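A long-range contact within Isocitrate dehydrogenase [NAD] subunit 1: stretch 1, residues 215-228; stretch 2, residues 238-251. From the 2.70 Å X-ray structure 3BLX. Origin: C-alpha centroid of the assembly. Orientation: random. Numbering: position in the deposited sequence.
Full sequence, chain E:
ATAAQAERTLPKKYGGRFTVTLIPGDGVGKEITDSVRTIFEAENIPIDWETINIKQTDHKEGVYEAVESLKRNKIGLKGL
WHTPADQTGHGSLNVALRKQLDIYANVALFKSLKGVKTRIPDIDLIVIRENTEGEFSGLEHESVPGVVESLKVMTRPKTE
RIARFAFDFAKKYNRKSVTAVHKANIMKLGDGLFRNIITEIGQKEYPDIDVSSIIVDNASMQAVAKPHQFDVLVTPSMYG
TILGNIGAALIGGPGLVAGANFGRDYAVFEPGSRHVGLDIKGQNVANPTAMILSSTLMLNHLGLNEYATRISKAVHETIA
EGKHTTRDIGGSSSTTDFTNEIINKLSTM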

# COMPACT_ATOMS: atom_id res chain seq x y z
N ILE E 215 10.28 3.62 39.64
CA ILE E 215 9.39 4.75 39.58
C ILE E 215 10.24 5.97 39.33
O ILE E 215 11.35 6.08 39.86
CB ILE E 215 8.59 4.87 40.89
CG1 ILE E 215 7.82 3.57 41.11
CG2 ILE E 215 7.65 6.03 40.81
CD1 ILE E 215 7.22 3.44 42.48
N VAL E 216 9.72 6.88 38.52
CA VAL E 216 10.54 7.97 37.99
C VAL E 216 11.08 8.94 39.07
O VAL E 216 12.24 9.37 38.99
CB VAL E 216 9.80 8.75 36.89
CG1 VAL E 216 8.52 9.36 37.45
CG2 VAL E 216 10.70 9.81 36.29
N ASP E 217 10.25 9.27 40.05
CA ASP E 217 10.71 10.12 41.15
C ASP E 217 11.88 9.50 41.93
O ASP E 217 12.87 10.19 42.23
CB ASP E 217 9.57 10.55 42.09
CG ASP E 217 8.62 9.40 42.44
OD1 ASP E 217 9.07 8.24 42.53
OD2 ASP E 217 7.40 9.68 42.62
N ASN E 218 11.77 8.20 42.23
CA ASN E 218 12.86 7.46 42.85
C ASN E 218 14.10 7.42 41.94
O ASN E 218 15.23 7.51 42.40
CB ASN E 218 12.41 6.04 43.25
CG ASN E 218 13.49 5.27 44.02
OD1 ASN E 218 13.81 4.12 43.68
ND2 ASN E 218 14.06 5.91 45.05
N ALA E 219 13.88 7.32 40.63
CA ALA E 219 14.99 7.26 39.68
C ALA E 219 15.77 8.59 39.64
O ALA E 219 17.00 8.61 39.50
CB ALA E 219 14.50 6.89 38.29
N SER E 220 15.04 9.69 39.76
CA SER E 220 15.65 11.01 39.85
C SER E 220 16.59 11.08 41.05
O SER E 220 17.76 11.45 40.91
CB SER E 220 14.58 12.08 39.98
OG SER E 220 13.85 12.19 38.77
N MET E 221 16.07 10.73 42.23
CA MET E 221 16.85 10.72 43.46
C MET E 221 18.06 9.80 43.30
O MET E 221 19.20 10.18 43.58
CB MET E 221 15.97 10.25 44.61
CG MET E 221 16.57 10.45 45.99
SD MET E 221 15.54 9.67 47.23
CE MET E 221 16.12 7.96 47.12
N GLN E 222 17.80 8.60 42.83
CA GLN E 222 18.84 7.60 42.65
C GLN E 222 19.91 8.05 41.64
O GLN E 222 21.08 7.69 41.74
CB GLN E 222 18.20 6.29 42.20
CG GLN E 222 18.70 5.06 42.91
CD GLN E 222 18.45 5.11 44.40
OE1 GLN E 222 19.35 4.81 45.19
NE2 GLN E 222 17.24 5.50 44.79
N ALA E 223 19.51 8.84 40.65
CA ALA E 223 20.45 9.24 39.60
C ALA E 223 21.47 10.30 40.05
O ALA E 223 22.62 10.31 39.57
CB ALA E 223 19.70 9.74 38.35
N VAL E 224 21.05 11.20 40.94
CA VAL E 224 21.96 12.22 41.44
C VAL E 224 22.81 11.71 42.59
O VAL E 224 23.90 12.22 42.82
CB VAL E 224 21.23 13.52 41.85
CG1 VAL E 224 20.52 14.13 40.67
CG2 VAL E 224 20.25 13.28 42.99
N ALA E 225 22.31 10.69 43.30
CA ALA E 225 23.00 10.15 44.48
C ALA E 225 23.88 8.93 44.18
O ALA E 225 24.99 8.85 44.68
CB ALA E 225 22.00 9.83 45.60
N LYS E 226 23.39 7.98 43.38
CA LYS E 226 24.15 6.77 43.06
C LYS E 226 23.95 6.32 41.61
O LYS E 226 23.39 5.26 41.35
CB LYS E 226 23.81 5.62 44.02
CG LYS E 226 23.53 6.02 45.48
CD LYS E 226 23.24 4.78 46.37
CE LYS E 226 22.12 5.05 47.41
NZ LYS E 226 22.30 6.32 48.20
N PRO E 227 24.44 7.13 40.67
CA PRO E 227 24.30 6.93 39.23
C PRO E 227 24.86 5.60 38.75
O PRO E 227 24.52 5.20 37.63
CB PRO E 227 25.17 8.04 38.64
CG PRO E 227 25.28 9.05 39.69
CD PRO E 227 25.22 8.33 40.99
N HIS E 228 25.71 4.95 39.54
CA HIS E 228 26.44 3.78 39.03
C HIS E 228 25.58 2.53 38.88
O HIS E 228 25.91 1.60 38.12
CB HIS E 228 27.69 3.49 39.87
CG HIS E 228 28.73 4.56 39.79
ND1 HIS E 228 28.93 5.48 40.80
CD2 HIS E 228 29.62 4.88 38.81
CE1 HIS E 228 29.90 6.32 40.45
NE2 HIS E 228 30.33 5.97 39.25
N MET E 238 7.92 12.01 28.42
CA MET E 238 7.82 13.03 29.47
C MET E 238 8.92 13.01 30.53
O MET E 238 9.21 14.04 31.13
CB MET E 238 6.43 13.04 30.13
CG MET E 238 5.77 11.68 30.28
SD MET E 238 4.90 11.08 28.79
CE MET E 238 4.25 9.52 29.38
N TYR E 239 9.56 11.87 30.75
CA TYR E 239 10.57 11.78 31.80
C TYR E 239 12.00 11.78 31.26
O TYR E 239 12.97 11.81 32.01
CB TYR E 239 10.36 10.52 32.65
CG TYR E 239 8.92 10.26 33.03
CD1 TYR E 239 8.11 11.28 33.53
CD2 TYR E 239 8.37 8.99 32.90
CE1 TYR E 239 6.79 11.04 33.88
CE2 TYR E 239 7.06 8.74 33.23
CZ TYR E 239 6.27 9.77 33.72
OH TYR E 239 4.95 9.52 34.05
N GLY E 240 12.14 11.72 29.96
CA GLY E 240 13.45 11.55 29.39
C GLY E 240 14.25 12.82 29.42
O GLY E 240 15.47 12.80 29.56
N THR E 241 13.56 13.95 29.26
CA THR E 241 14.21 15.24 29.34
C THR E 241 14.81 15.45 30.74
O THR E 241 15.96 15.90 30.86
CB THR E 241 13.23 16.36 29.01
OG1 THR E 241 13.45 16.79 27.66
CG2 THR E 241 13.40 17.55 29.95
N ILE E 242 14.04 15.13 31.78
CA ILE E 242 14.54 15.26 33.14
C ILE E 242 15.71 14.32 33.41
O ILE E 242 16.76 14.76 33.87
CB ILE E 242 13.42 15.03 34.17
CG1 ILE E 242 12.53 16.27 34.21
CG2 ILE E 242 14.00 14.75 35.53
CD1 ILE E 242 11.15 16.01 34.74
N LEU E 243 15.55 13.03 33.14
CA LEU E 243 16.67 12.11 33.34
C LEU E 243 17.91 12.53 32.56
O LEU E 243 19.02 12.42 33.04
CB LEU E 243 16.30 10.69 32.98
CG LEU E 243 15.25 10.10 33.91
CD1 LEU E 243 14.91 8.71 33.44
CD2 LEU E 243 15.79 10.09 35.33
N GLY E 244 17.70 13.01 31.34
CA GLY E 244 18.81 13.43 30.49
C GLY E 244 19.56 14.62 31.05
O GLY E 244 20.77 14.72 30.95
N ASN E 245 18.85 15.55 31.66
CA ASN E 245 19.52 16.69 32.23
C ASN E 245 20.29 16.38 33.50
O ASN E 245 21.30 17.01 33.76
CB ASN E 245 18.58 17.86 32.37
CG ASN E 245 18.40 18.60 31.04
OD1 ASN E 245 19.37 19.09 30.44
ND2 ASN E 245 17.17 18.66 30.56
N ILE E 246 19.85 15.38 34.26
CA ILE E 246 20.64 14.90 35.38
C ILE E 246 21.89 14.26 34.83
O ILE E 246 22.99 14.48 35.32
CB ILE E 246 19.89 13.85 36.21
CG1 ILE E 246 18.74 14.50 36.99
CG2 ILE E 246 20.84 13.15 37.14
CD1 ILE E 246 17.74 13.55 37.42
N GLY E 247 21.70 13.49 33.78
CA GLY E 247 22.83 12.89 33.10
C GLY E 247 23.88 13.90 32.69
O GLY E 247 25.06 13.70 32.92
N ALA E 248 23.43 14.99 32.08
CA ALA E 248 24.32 16.03 31.57
C ALA E 248 25.10 16.68 32.68
O ALA E 248 26.32 16.82 32.57
CB ALA E 248 23.53 17.07 30.81
N ALA E 249 24.42 17.05 33.75
CA ALA E 249 25.09 17.61 34.92
C ALA E 249 26.13 16.65 35.50
O ALA E 249 27.28 17.06 35.75
CB ALA E 249 24.10 18.04 35.98
N LEU E 250 25.76 15.39 35.70
CA LEU E 250 26.69 14.35 36.19
C LEU E 250 28.08 14.27 35.49
O LEU E 250 29.06 13.94 36.15
CB LEU E 250 26.01 12.98 36.12
CG LEU E 250 25.32 12.39 37.34
CD1 LEU E 250 24.88 13.45 38.34
CD2 LEU E 250 24.14 11.61 36.83
N ILE E 251 28.15 14.55 34.18
CA ILE E 251 29.40 14.35 33.44
C ILE E 251 30.08 15.66 33.05
O ILE E 251 31.09 15.65 32.34
CB ILE E 251 29.21 13.51 32.14
CG1 ILE E 251 28.22 14.20 31.20
CG2 ILE E 251 28.78 12.09 32.46
CD1 ILE E 251 28.48 13.94 29.72

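Two helices, 216-225 and a second that runs through stretch 2, pack side by side. Their N-to-C directions differ by 8°, so they are nearly parallel, and their axes approach to 9.9 Å. The register steps along both helices: Val216 lies nearest Tyr239, Ser220 nearest Leu243 and Val224 nearest Ile246, judged by CA atoms. The contact buries 425 Å² in total, both sides summed.

The contact is mainly apolar. Ile246 is central to it. Ile246 CG2 lies 3.8 Å from Ala223 CB and 3.7 Å from Val224 CG1. Ile246 CD1 reaches back one turn, 4.3 Å from Ser220 CB. The methyl side chain of Ala223 points toward the second helix and meets Ile246 there. Leu250 extends the packing past the end of the first helix. Leu250 CD2 is 4.0 Å from Pro227 CG and 3.4 Å from the backbone atom Ala223 O. Leu243 points sideways at CB, but the end of its side chain comes nearer, with Leu243 CD2 4.5 Å from Ser220 OG.

One aromatic contact lies at the N-terminal end of the pair. Val216 sits over one face of the Tyr239 ring. Val216 CG1 is 4.2 Å from the centroid of the Tyr239 ring and 6° off the ring normal, which is a CH-pi arrangement. Val216 CG2 also meets Tyr239 CB at 3.7 Å. The hydroxyl of Tyr239 is hydrogen-bonded elsewhere in the structure.

No hydrogen bond crosses between the stretches. The polar group of Ser220 is used within its own helix: Ser220 OG donates to Val216 O at 3.3 Å, one turn back. Ser220 OG also lies 4.1 Å from Ile242 CG2, so the hydroxyl borders the apolar contact while its bond stays local.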